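Local coordinates for tRNA (guanine(26)-N(2))-dimethyltransferase (Pyrococcus horikoshii, PDB 2DUL), which probably dimethylates the N2 amino group of guanine 26 in a number of tRNAs, using S-adenosyl-L-methionine as the methyl donor, at residues 134-143 with 160-168. Residues are numbered along the deposited sequence; the frame is centred on the assembly and turned at random.
Sequences FIDLDPFGSP and LGVTATDGA
Strands 132-137 and 158-164, neighbours in the central sheet of a class I methyltransferase fold, pair in parallel here through Ile135-Leu160, Asp136-Gly161 and Leu137-Val162; helix 144-153 makes the β-α-β crossover between them. The Asp138-Pro139-Phe140-Gly141 segment after the first strand sits where amino-group methyltransferases carry motif IV, (D/N)PP(Y/F), and is probably its counterpart. Gly161 is gripped through both its backbone groups: its N donates to Ile135 O (2.8 Å) and its O accepts a nearly straight bond from Leu137 N (2.7 Å, 177° at the hydrogen). Thr163 N extends the ladder to Leu137 O, with a more bent bond. On one face, Phe134 places CE1 3.6 Å from Gly161 N, where a CB on Gly161 would be tight against the ring. With CG anti to the backbone N (chi1 -163°), Asp136 brings OD2 within 3.5 Å of Gly161 O, while salt bridges hold OD1 to Arg61 and OD2 to Arg228. Asp138 OD2 also pairs with Arg61, predicted to bind S-adenosyl-L-methionine, while Asp138 OD1 lies 3.2 Å from Thr163 CB, the two side chains running alongside each other. On the opposite face, Leu160 CD1 meets Ile135 CB, and the Pro143 ring crosses Val162 nearly at right angles, Pro143 CG lying tight against Val162 CG1 at 3.5 Å. This ring also covers Thr163 O, buried without a polar partner; an alanine here would lack CG and CD, which would probably open a gap beside Val162 and Ala164. Past the strand ends, Thr165 N donates to Gly141 O (2.8 Å), 25° off the carbonyl plane.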
loop_
_atom_site.group_PDB
_atom_site.type_symbol
_atom_site.label_atom_id
_atom_site.label_comp_id
_atom_site.label_asym_id
_atom_site.label_seq_id
_atom_site.Cartn_x
_atom_site.Cartn_y
_atom_site.Cartn_z
ATOM N N PHE A 134 8.998 -4.892 10.808
ATOM C CA PHE A 134 7.867 -4.416 10.022
ATOM C C PHE A 134 7.144 -3.299 10.753
ATOM O O PHE A 134 6.896 -3.386 11.954
ATOM C CB PHE A 134 6.871 -5.549 9.730
ATOM C CG PHE A 134 5.578 -5.079 9.089
ATOM C CD1 PHE A 134 5.577 -4.486 7.827
ATOM C CD2 PHE A 134 4.365 -5.211 9.761
ATOM C CE1 PHE A 134 4.381 -4.028 7.243
ATOM C CE2 PHE A 134 3.166 -4.757 9.186
ATOM C CZ PHE A 134 3.176 -4.165 7.926
ATOM N N ILE A 135 6.829 -2.240 10.019
ATOM C CA ILE A 135 6.095 -1.112 10.576
ATOM C C ILE A 135 4.919 -0.870 9.643
ATOM O O ILE A 135 5.091 -0.821 8.426
ATOM C CB ILE A 135 6.955 0.183 10.638
ATOM C CG1 ILE A 135 8.074 0.031 11.672
ATOM C CG2 ILE A 135 6.067 1.379 11.003
ATOM C CD1 ILE A 135 8.977 1.262 11.790
ATOM N N ASP A 136 3.726 -0.744 10.208
ATOM C CA ASP A 136 2.537 -0.479 9.409
ATOM C C ASP A 136 2.036 0.922 9.764
ATOM O O ASP A 136 1.631 1.181 10.893
ATOM C CB ASP A 136 1.454 -1.528 9.685
ATOM C CG ASP A 136 0.374 -1.554 8.607
ATOM O OD1 ASP A 136 -0.392 -2.541 8.552
ATOM O OD2 ASP A 136 0.296 -0.592 7.812
ATOM N N LEU A 137 2.107 1.823 8.791
ATOM C CA LEU A 137 1.673 3.205 8.955
ATOM C C LEU A 137 0.307 3.365 8.320
ATOM O O LEU A 137 0.189 3.366 7.091
ATOM C CB LEU A 137 2.643 4.162 8.258
ATOM C CG LEU A 137 4.057 4.332 8.801
ATOM C CD1 LEU A 137 4.771 5.422 7.992
ATOM C CD2 LEU A 137 3.992 4.719 10.281
ATOM N N ASP A 138 -0.715 3.514 9.153
ATOM C CA ASP A 138 -2.087 3.663 8.675
ATOM C C ASP A 138 -2.755 4.829 9.395
ATOM O O ASP A 138 -3.562 4.624 10.300
ATOM C CB ASP A 138 -2.863 2.372 8.949
ATOM C CG ASP A 138 -4.220 2.352 8.276
ATOM O OD1 ASP A 138 -4.261 2.379 7.028
ATOM O OD2 ASP A 138 -5.244 2.310 8.995
ATOM N N PRO A 139 -2.428 6.070 9.001
ATOM C CA PRO A 139 -2.990 7.278 9.612
ATOM C C PRO A 139 -4.286 7.768 8.972
ATOM O O PRO A 139 -4.768 7.195 7.996
ATOM C CB PRO A 139 -1.871 8.285 9.428
ATOM C CG PRO A 139 -1.405 7.952 8.045
ATOM C CD PRO A 139 -1.340 6.424 8.069
ATOM N N PHE A 140 -4.844 8.831 9.546
ATOM C CA PHE A 140 -6.056 9.445 9.019
ATOM C C PHE A 140 -5.590 10.375 7.904
ATOM O O PHE A 140 -5.229 11.522 8.164
ATOM C CB PHE A 140 -6.767 10.291 10.085
ATOM C CG PHE A 140 -7.279 9.506 11.257
ATOM C CD1 PHE A 140 -8.157 8.443 11.071
ATOM C CD2 PHE A 140 -6.906 9.849 12.554
ATOM C CE1 PHE A 140 -8.656 7.734 12.163
ATOM C CE2 PHE A 140 -7.400 9.146 13.651
ATOM C CZ PHE A 140 -8.277 8.086 13.456
ATOM N N GLY A 141 -5.575 9.881 6.671
ATOM C CA GLY A 141 -5.147 10.717 5.566
ATOM C C GLY A 141 -3.750 10.431 5.047
ATOM O O GLY A 141 -3.487 9.353 4.512
ATOM N N SER A 142 -2.853 11.401 5.211
ATOM C CA SER A 142 -1.473 11.290 4.737
ATOM C C SER A 142 -0.495 10.696 5.754
ATOM O O SER A 142 -0.574 10.976 6.945
ATOM C CB SER A 142 -0.970 12.673 4.309
ATOM O OG SER A 142 0.379 12.626 3.881
ATOM N N PRO A 143 0.442 9.859 5.288
ATOM C CA PRO A 143 1.435 9.238 6.172
ATOM C C PRO A 143 2.755 10.009 6.132
ATOM O O PRO A 143 3.725 9.630 6.789
ATOM C CB PRO A 143 1.601 7.859 5.562
ATOM C CG PRO A 143 1.577 8.189 4.080
ATOM C CD PRO A 143 0.442 9.210 3.961
ATOM N N LEU A 160 8.202 -2.025 5.225
ATOM C CA LEU A 160 7.373 -0.889 5.567
ATOM C C LEU A 160 6.030 -0.985 4.864
ATOM O O LEU A 160 5.967 -1.188 3.654
ATOM C CB LEU A 160 8.076 0.416 5.178
ATOM C CG LEU A 160 7.473 1.738 5.660
ATOM C CD1 LEU A 160 7.395 1.747 7.186
ATOM C CD2 LEU A 160 8.343 2.899 5.165
ATOM N N GLY A 161 4.960 -0.853 5.635
ATOM C CA GLY A 161 3.626 -0.885 5.067
ATOM C C GLY A 161 3.089 0.522 5.217
ATOM O O GLY A 161 3.039 1.051 6.327
ATOM N N VAL A 162 2.701 1.143 4.112
ATOM C CA VAL A 162 2.200 2.506 4.170
ATOM C C VAL A 162 0.854 2.640 3.477
ATOM O O VAL A 162 0.638 2.081 2.402
ATOM C CB VAL A 162 3.184 3.490 3.492
ATOM C CG1 VAL A 162 2.756 4.922 3.765
ATOM C CG2 VAL A 162 4.609 3.236 3.984
ATOM N N THR A 163 -0.047 3.384 4.103
ATOM C CA THR A 163 -1.363 3.622 3.536
ATOM C C THR A 163 -1.618 5.120 3.451
ATOM O O THR A 163 -1.266 5.872 4.359
ATOM C CB THR A 163 -2.486 3.002 4.394
ATOM O OG1 THR A 163 -2.300 1.585 4.485
ATOM C CG2 THR A 163 -3.847 3.280 3.759
ATOM N N ALA A 164 -2.201 5.549 2.343
ATOM C CA ALA A 164 -2.553 6.945 2.157
ATOM C C ALA A 164 -4.055 6.911 1.919
ATOM O O ALA A 164 -4.523 6.263 0.985
ATOM C CB ALA A 164 -1.830 7.530 0.948
ATOM N N THR A 165 -4.809 7.587 2.779
ATOM C CA THR A 165 -6.264 7.616 2.662
ATOM C C THR A 165 -6.775 8.758 1.797
ATOM O O THR A 165 -7.662 8.565 0.964
ATOM C CB THR A 165 -6.930 7.730 4.045
ATOM O OG1 THR A 165 -6.520 6.627 4.863
ATOM C CG2 THR A 165 -8.446 7.711 3.907
ATOM N N ASP A 166 -6.231 9.951 1.996
ATOM C CA ASP A 166 -6.665 11.097 1.212
ATOM C C ASP A 166 -6.136 11.017 -0.216
ATOM O O ASP A 166 -4.998 11.398 -0.498
ATOM C CB ASP A 166 -6.211 12.400 1.878
ATOM C CG ASP A 166 -6.771 13.629 1.188
ATOM O OD1 ASP A 166 -7.803 13.499 0.494
ATOM O OD2 ASP A 166 -6.189 14.723 1.348
ATOM N N GLY A 167 -6.977 10.513 -1.114
ATOM C CA GLY A 167 -6.592 10.379 -2.506
ATOM C C GLY A 167 -6.828 11.627 -3.337
ATOM O O GLY A 167 -6.623 11.612 -4.547
ATOM N N ALA A 168 -7.263 12.708 -2.694
ATOM C CA ALA A 168 -7.516 13.958 -3.402
ATOM C C ALA A 168 -6.221 14.500 -4.009
ATOM O O ALA A 168 -6.197 14.918 -5.167
ATOM C CB ALA A 168 -8.129 14.988 -2.456
#